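RIM-binding protein, isoform F (PDB 6Q9M) probably acts as a scaffold at the presynaptic active zone, coupling synaptic vesicle recruitment to release sites and carrying fibronectin type III domains in its central region. Local coordinates at residues V132-N136 with N137-R141; R141-K144 with P145-R149. All coordinates share one frame; numbering follows the deposited sequence.

Interaction 1. Residues V132-N136 with N137-R141; sequences VVCVN and NVEVR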
ATOM      1  N   VAL A 132      11.169  10.436   1.871  1.00 50.65           N
ATOM      2  CA  VAL A 132      11.209  10.879   3.257  1.00 51.40           C
ATOM      3  C   VAL A 132       9.863  10.563   3.885  1.00 52.31           C
ATOM      4  O   VAL A 132       8.820  11.003   3.386  1.00 44.37           O
ATOM      5  CB  VAL A 132      11.511  12.384   3.352  1.00 57.59           C
ATOM      6  CG1 VAL A 132      11.239  12.887   4.736  1.00 61.57           C
ATOM      7  CG2 VAL A 132      12.955  12.666   2.984  1.00 56.96           C
ATOM      8  N   VAL A 133       9.886   9.817   4.985  1.00 54.98           N
ATOM      9  CA  VAL A 133       8.679   9.477   5.733  1.00 54.59           C
ATOM     10  C   VAL A 133       8.521  10.476   6.877  1.00 57.32           C
ATOM     11  O   VAL A 133       9.478  10.759   7.609  1.00 57.56           O
ATOM     12  CB  VAL A 133       8.736   8.036   6.252  1.00 52.07           C
ATOM     13  CG1 VAL A 133       7.433   7.668   6.931  1.00 43.84           C
ATOM     14  CG2 VAL A 133       9.060   7.074   5.097  1.00 52.07           C
ATOM     15  N   CYS A 134       7.327  11.054   6.989  1.00 47.33           N
ATOM     16  CA  CYS A 134       7.021  12.082   7.968  1.00 55.06           C
ATOM     17  C   CYS A 134       5.805  11.643   8.764  1.00 55.79           C
ATOM     18  O   CYS A 134       4.779  11.270   8.181  1.00 47.09           O
ATOM     19  CB  CYS A 134       6.765  13.428   7.287  1.00 61.66           C
ATOM     20  SG  CYS A 134       8.254  14.176   6.569  1.00 72.27           S
ATOM     21  N   VAL A 135       5.921  11.677  10.087  1.00 47.61           N
ATOM     22  CA  VAL A 135       4.819  11.348  10.979  1.00 48.29           C
ATOM     23  C   VAL A 135       4.452  12.624  11.715  1.00 49.21           C
ATOM     24  O   VAL A 135       5.314  13.246  12.347  1.00 48.08           O
ATOM     25  CB  VAL A 135       5.195  10.224  11.955  1.00 52.41           C
ATOM     26  CG1 VAL A 135       3.952   9.668  12.647  1.00 47.27           C
ATOM     27  CG2 VAL A 135       5.925   9.118  11.218  1.00 54.72           C
ATOM     28  N   ASN A 136       3.196  13.051  11.583  1.00 46.87           N
ATOM     29  CA  ASN A 136       2.723  14.259  12.263  1.00 47.70           C
ATOM     30  C   ASN A 136       3.675  15.436  12.031  1.00 54.74           C
ATOM     31  O   ASN A 136       3.991  16.210  12.946  1.00 51.59           O
ATOM     32  CB  ASN A 136       2.518  13.994  13.757  1.00 46.66           C
ATOM     33  CG  ASN A 136       1.273  13.155  14.035  1.00 51.74           C
ATOM     34  OD1 ASN A 136       0.590  12.710  13.112  1.00 53.19           O
ATOM     35  ND2 ASN A 136       0.982  12.928  15.305  1.00 49.47           N
ATOM     36  N   ASN A 137       4.168  15.540  10.792  1.00 48.19           N
ATOM     37  CA  ASN A 137       5.074  16.590  10.342  1.00 43.83           C
ATOM     38  C   ASN A 137       6.467  16.478  10.951  1.00 44.38           C
ATOM     39  O   ASN A 137       7.208  17.468  11.008  1.00 47.48           O
ATOM     40  CB  ASN A 137       4.488  17.981  10.615  1.00 41.36           C
ATOM     41  CG  ASN A 137       3.137  18.174   9.950  1.00 55.33           C
ATOM     42  OD1 ASN A 137       2.893  17.649   8.861  1.00 61.67           O
ATOM     43  ND2 ASN A 137       2.256  18.937  10.594  1.00 51.15           N
ATOM     44  N   VAL A 138       6.866  15.282  11.367  1.00 40.55           N
ATOM     45  CA  VAL A 138       8.221  15.033  11.849  1.00 46.95           C
ATOM     46  C   VAL A 138       8.868  14.066  10.883  1.00 51.25           C
ATOM     47  O   VAL A 138       8.306  13.000  10.605  1.00 53.36           O
ATOM     48  CB  VAL A 138       8.227  14.471  13.280  1.00 47.90           C
ATOM     49  CG1 VAL A 138       9.676  14.391  13.824  1.00 39.15           C
ATOM     50  CG2 VAL A 138       7.367  15.362  14.178  1.00 50.44           C
ATOM     51  N   GLU A 139      10.026  14.447  10.337  1.00 54.38           N
ATOM     52  CA  GLU A 139      10.789  13.523   9.497  1.00 49.11           C
ATOM     53  C   GLU A 139      11.350  12.409  10.366  1.00 44.76           C
ATOM     54  O   GLU A 139      12.168  12.671  11.258  1.00 52.41           O
ATOM     55  CB  GLU A 139      11.938  14.247   8.808  1.00 52.50           C
ATOM     56  CG  GLU A 139      11.622  14.959   7.526  1.00 60.46           C
ATOM     57  CD  GLU A 139      12.896  15.461   6.845  1.00 77.76           C
ATOM     58  OE1 GLU A 139      13.946  14.771   6.937  1.00 79.03           O
ATOM     59  OE2 GLU A 139      12.848  16.550   6.229  1.00 77.74           O
ATOM     60  N   VAL A 140      10.939  11.170  10.122  1.00 42.08           N
ATOM     61  CA  VAL A 140      11.518  10.099  10.935  1.00 53.06           C
ATOM     62  C   VAL A 140      12.546   9.288  10.154  1.00 58.62           C
ATOM     63  O   VAL A 140      13.485   8.765  10.762  1.00 65.53           O
ATOM     64  CB  VAL A 140      10.443   9.164  11.524  1.00 53.40           C
ATOM     65  CG1 VAL A 140       9.562   9.934  12.510  1.00 42.18           C
ATOM     66  CG2 VAL A 140       9.602   8.509  10.403  1.00 46.90           C
ATOM     67  N   ARG A 141      12.444   9.223   8.819  1.00 55.81           N
ATOM     68  CA  ARG A 141      13.394   8.398   8.069  1.00 62.16           C
ATOM     69  C   ARG A 141      13.493   8.857   6.621  1.00 56.83           C
ATOM     70  O   ARG A 141      12.487   9.224   6.000  1.00 43.79           O
ATOM     71  CB  ARG A 141      13.021   6.902   8.092  1.00 67.63           C
ATOM     72  CG  ARG A 141      13.414   6.139   9.375  1.00 87.26           C
ATOM     73  CD  ARG A 141      12.214   6.048  10.363  1.00 90.17           C
ATOM     74  NE  ARG A 141      12.583   5.809  11.759  1.00 94.02           N
ATOM     75  CZ  ARG A 141      11.725   5.462  12.719  1.00 82.47           C
ATOM     76  NH1 ARG A 141      10.439   5.293  12.446  1.00 69.75           N
ATOM     77  NH2 ARG A 141      12.152   5.285  13.963  1.00 82.80           N
TER
HETATM   78  O   HOH W   1       3.226  14.056   8.545  1.00 55.55           O
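Val133 and Arg141 open a run of four backbone hydrogen bonds: Val133 N reaches Arg141 O at 2.9 Å, almost straight (168° at the hydrogen). Val140 N returns the bond to Val133 O at 2.9 Å. Because Val140 and Arg141 both face Val133, the pairing meets the definition of a classic beta bulge, after which Cys134 sits opposite Glu139. Val135 N binds Val138 O at 2.8 Å. The reciprocal bond, Val138 N to Val135 O at 2.7 Å, arrives above the carbonyl, 54° out of its plane, as it closes a type I' turn. Asn136 and Asn137 occupy the turn's two inner positions. A water accepts from Asn137 N at 2.9 Å and donates weakly to Cys134 O, bridging the turn to the strand, while Asn136 OD1 accepts from the backbone of Arg162 on the next strand.

Outside the backbone ladder, Glu139 lays its CG against both Val132 CG1 (3.5 Å) and Cys134 SG (3.6 Å), and its carboxylate continues to a salt bridge with Arg166. At the bulge, with CG1 anti to the carbonyl carbon (chi1 -65°), Val140 CG2 stands between the backbone N and the carbonyl carbon; there it meets Val135 CG2 at 3.8 Å and, more loosely, Val133 CG1. Ile152 adds to the packing around Val133 and Val140.

Chemically, the hairpin divides its work: main-chain bonds set the register, and Glu139 uses its methylenes for apolar contact while its charged end is matched by Arg166, which would be expected to stabilise the ionised carboxylate.

Interaction 2. Residues R141-K144 with P145-R149; sequences RTVK and PGMYR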
ATOM      1  N   ARG A 141      12.444   9.223   8.819  1.00 55.81           N
ATOM      2  CA  ARG A 141      13.394   8.398   8.069  1.00 62.16           C
ATOM      3  C   ARG A 141      13.493   8.857   6.621  1.00 56.83           C
ATOM      4  O   ARG A 141      12.487   9.224   6.000  1.00 43.79           O
ATOM      5  CB  ARG A 141      13.021   6.902   8.092  1.00 67.63           C
ATOM      6  CG  ARG A 141      13.414   6.139   9.375  1.00 87.26           C
ATOM      7  CD  ARG A 141      12.214   6.048  10.363  1.00 90.17           C
ATOM      8  NE  ARG A 141      12.583   5.809  11.759  1.00 94.02           N
ATOM      9  CZ  ARG A 141      11.725   5.462  12.719  1.00 82.47           C
ATOM     10  NH1 ARG A 141      10.439   5.293  12.446  1.00 69.75           N
ATOM     11  NH2 ARG A 141      12.152   5.285  13.963  1.00 82.80           N
ATOM     12  N   THR A 142      14.719   8.848   6.099  1.00 50.17           N
ATOM     13  CA  THR A 142      14.958   8.963   4.666  1.00 59.32           C
ATOM     14  C   THR A 142      15.325   7.589   4.114  1.00 61.76           C
ATOM     15  O   THR A 142      16.202   6.908   4.658  1.00 64.14           O
ATOM     16  CB  THR A 142      16.063   9.976   4.388  1.00 71.26           C
ATOM     17  OG1 THR A 142      15.668  11.246   4.918  1.00 79.60           O
ATOM     18  CG2 THR A 142      16.308  10.110   2.897  1.00 71.83           C
ATOM     19  N   VAL A 143      14.660   7.186   3.035  1.00 55.62           N
ATOM     20  CA  VAL A 143      14.716   5.811   2.548  1.00 60.92           C
ATOM     21  C   VAL A 143      15.312   5.793   1.144  1.00 55.71           C
ATOM     22  O   VAL A 143      15.046   6.682   0.329  1.00 56.30           O
ATOM     23  CB  VAL A 143      13.320   5.145   2.593  1.00 67.51           C
ATOM     24  CG1 VAL A 143      12.518   5.439   1.356  1.00 70.46           C
ATOM     25  CG2 VAL A 143      13.470   3.662   2.788  1.00 73.00           C
ATOM     26  N   LYS A 144      16.140   4.785   0.877  1.00 49.87           N
ATOM     27  CA  LYS A 144      16.936   4.761  -0.331  1.00 63.48           C
ATOM     28  C   LYS A 144      16.068   4.425  -1.547  1.00 59.63           C
ATOM     29  O   LYS A 144      14.991   3.839  -1.406  1.00 59.04           O
ATOM     30  CB  LYS A 144      18.084   3.745  -0.177  1.00 64.67           C
ATOM     31  CG  LYS A 144      17.642   2.347   0.233  1.00 70.34           C
ATOM     32  CD  LYS A 144      18.838   1.391   0.407  1.00 74.52           C
ATOM     33  CE  LYS A 144      18.407  -0.071   0.257  1.00 74.06           C
ATOM     34  NZ  LYS A 144      19.545  -1.015   0.074  1.00 90.88           N
ATOM     35  N   PRO A 145      16.541   4.757  -2.759  1.00 56.49           N
ATOM     36  CA  PRO A 145      15.755   4.459  -3.965  1.00 51.61           C
ATOM     37  C   PRO A 145      15.458   2.971  -4.071  1.00 54.08           C
ATOM     38  O   PRO A 145      16.252   2.123  -3.654  1.00 56.93           O
ATOM     39  CB  PRO A 145      16.667   4.916  -5.119  1.00 55.96           C
ATOM     40  CG  PRO A 145      17.865   5.585  -4.492  1.00 53.94           C
ATOM     41  CD  PRO A 145      17.932   5.164  -3.084  1.00 57.39           C
ATOM     42  N   GLY A 146      14.316   2.652  -4.671  1.00 51.63           N
ATOM     43  CA  GLY A 146      13.883   1.276  -4.768  1.00 46.04           C
ATOM     44  C   GLY A 146      13.143   0.776  -3.551  1.00 52.46           C
ATOM     45  O   GLY A 146      12.593  -0.332  -3.591  1.00 64.12           O
ATOM     46  N   MET A 147      13.119   1.543  -2.467  1.00 46.43           N
ATOM     47  CA  MET A 147      12.400   1.163  -1.257  1.00 55.43           C
ATOM     48  C   MET A 147      11.048   1.849  -1.236  1.00 45.30           C
ATOM     49  O   MET A 147      10.962   3.059  -1.467  1.00 52.49           O
ATOM     50  CB  MET A 147      13.177   1.550  -0.005  1.00 74.99           C
ATOM     51  CG  MET A 147      12.867   0.640   1.152  1.00 94.28           C
ATOM     52  SD  MET A 147      14.068  -0.690   1.202  1.00107.00           S
ATOM     53  CE  MET A 147      15.317   0.047   2.258  1.00110.79           C
ATOM     54  N   TYR A 148       9.995   1.076  -0.952  1.00 49.33           N
ATOM     55  CA  TYR A 148       8.620   1.569  -0.952  1.00 52.24           C
ATOM     56  C   TYR A 148       7.874   1.192   0.321  1.00 52.77           C
ATOM     57  O   TYR A 148       6.647   1.329   0.377  1.00 54.49           O
ATOM     58  CB  TYR A 148       7.857   1.023  -2.164  1.00 49.75           C
ATOM     59  CG  TYR A 148       7.885  -0.486  -2.240  1.00 45.03           C
ATOM     60  CD1 TYR A 148       8.967  -1.154  -2.802  1.00 49.03           C
ATOM     61  CD2 TYR A 148       6.838  -1.244  -1.738  1.00 49.47           C
ATOM     62  CE1 TYR A 148       9.002  -2.542  -2.874  1.00 44.59           C
ATOM     63  CE2 TYR A 148       6.860  -2.654  -1.810  1.00 46.16           C
ATOM     64  CZ  TYR A 148       7.946  -3.286  -2.376  1.00 52.99           C
ATOM     65  OH  TYR A 148       7.991  -4.674  -2.448  1.00 64.79           O
ATOM     66  N   ARG A 149       8.575   0.692   1.327  1.00 53.53           N
ATOM     67  CA  ARG A 149       7.989   0.321   2.603  1.00 53.64           C
ATOM     68  C   ARG A 149       8.948   0.755   3.689  1.00 54.57           C
ATOM     69  O   ARG A 149      10.169   0.744   3.492  1.00 58.27           O
ATOM     70  CB  ARG A 149       7.765  -1.198   2.736  1.00 60.59           C
ATOM     71  CG  ARG A 149       6.563  -1.766   2.014  1.00 71.05           C
ATOM     72  CD  ARG A 149       6.146  -3.111   2.642  1.00 66.64           C
ATOM     73  NE  ARG A 149       5.923  -4.169   1.660  1.00 70.55           N
ATOM     74  CZ  ARG A 149       4.877  -4.236   0.834  1.00 71.41           C
ATOM     75  NH1 ARG A 149       3.953  -3.285   0.863  1.00 67.27           N
ATOM     76  NH2 ARG A 149       4.760  -5.246  -0.034  1.00 72.80           N
TER
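Met147 folds back over Val143 and Lys144, and its side chain can be traced atom by atom. CB lies 3.2 Å from Lys144 O, just beyond the backbone bond that Met147 N makes to that same oxygen (3.1 Å, 147° at the hydrogen). CB also meets Val143 CG2 at 3.5 Å, and CG approaches this methyl equally closely, at 3.5 Å. Beyond CG the chain bends at chi2 (93°) and again at the following torsion, carrying SD and CE round to the lysine. There CE rests beside the aliphatic part of Lys144, 3.7 Å from its CE and 3.8 Å from its CG. The lysine chain is extended beyond CG, presenting methylenes to the methionine methyl while NZ leads away.

Val143 CG2 can serve both CB and CG because it lies anti to the valine backbone N, while the same buried side chain touches Trp122 and His131. An alanine here would remove both methyls and would probably leave Met147 CB and CG without their valine support, setting the thioether freer to turn.

The backbone bond closes a turn from Lys144 to Met147 with Pro145 and Gly146 inside it. Gly146 has phi 85°, where a CB would jam against Pro145 O. Further on, Tyr148 CE2 lies 3.6 Å above the centre of the Arg149 guanidinium, whose NH2 forms a salt bridge with Asp6; Tyr148 also touches Arg88, Ala90 and Ala91.

This is a type II beta turn with proline and glycine in its two central positions, placed in the C'-E loop by which a fibronectin type III sandwich passes from one sheet to the other.

How the interactions relate
Interactions 1 and 2 are consecutive pieces of one fibronectin type III domain, with centres about 13 Å apart. Arg141 belongs to both: it ends the bulged pairing of interaction 1 and starts the strand portion of interaction 2. The strand 138-143 therefore runs from the C-C' hairpin into the C'-E loop. Direct packing also joins them, with Val132 CG2 3.6 Å from Thr142 OG1. Strand 131-135 flanks both, since Val143 pairs through its backbone with His131. Their surroundings differ: 132-141 borders strand 160-167 within its sheet, whereas 145-149 contacts Asp6 and Arg88, in the N-terminal part of the chain. Neither contact includes a bound ligand.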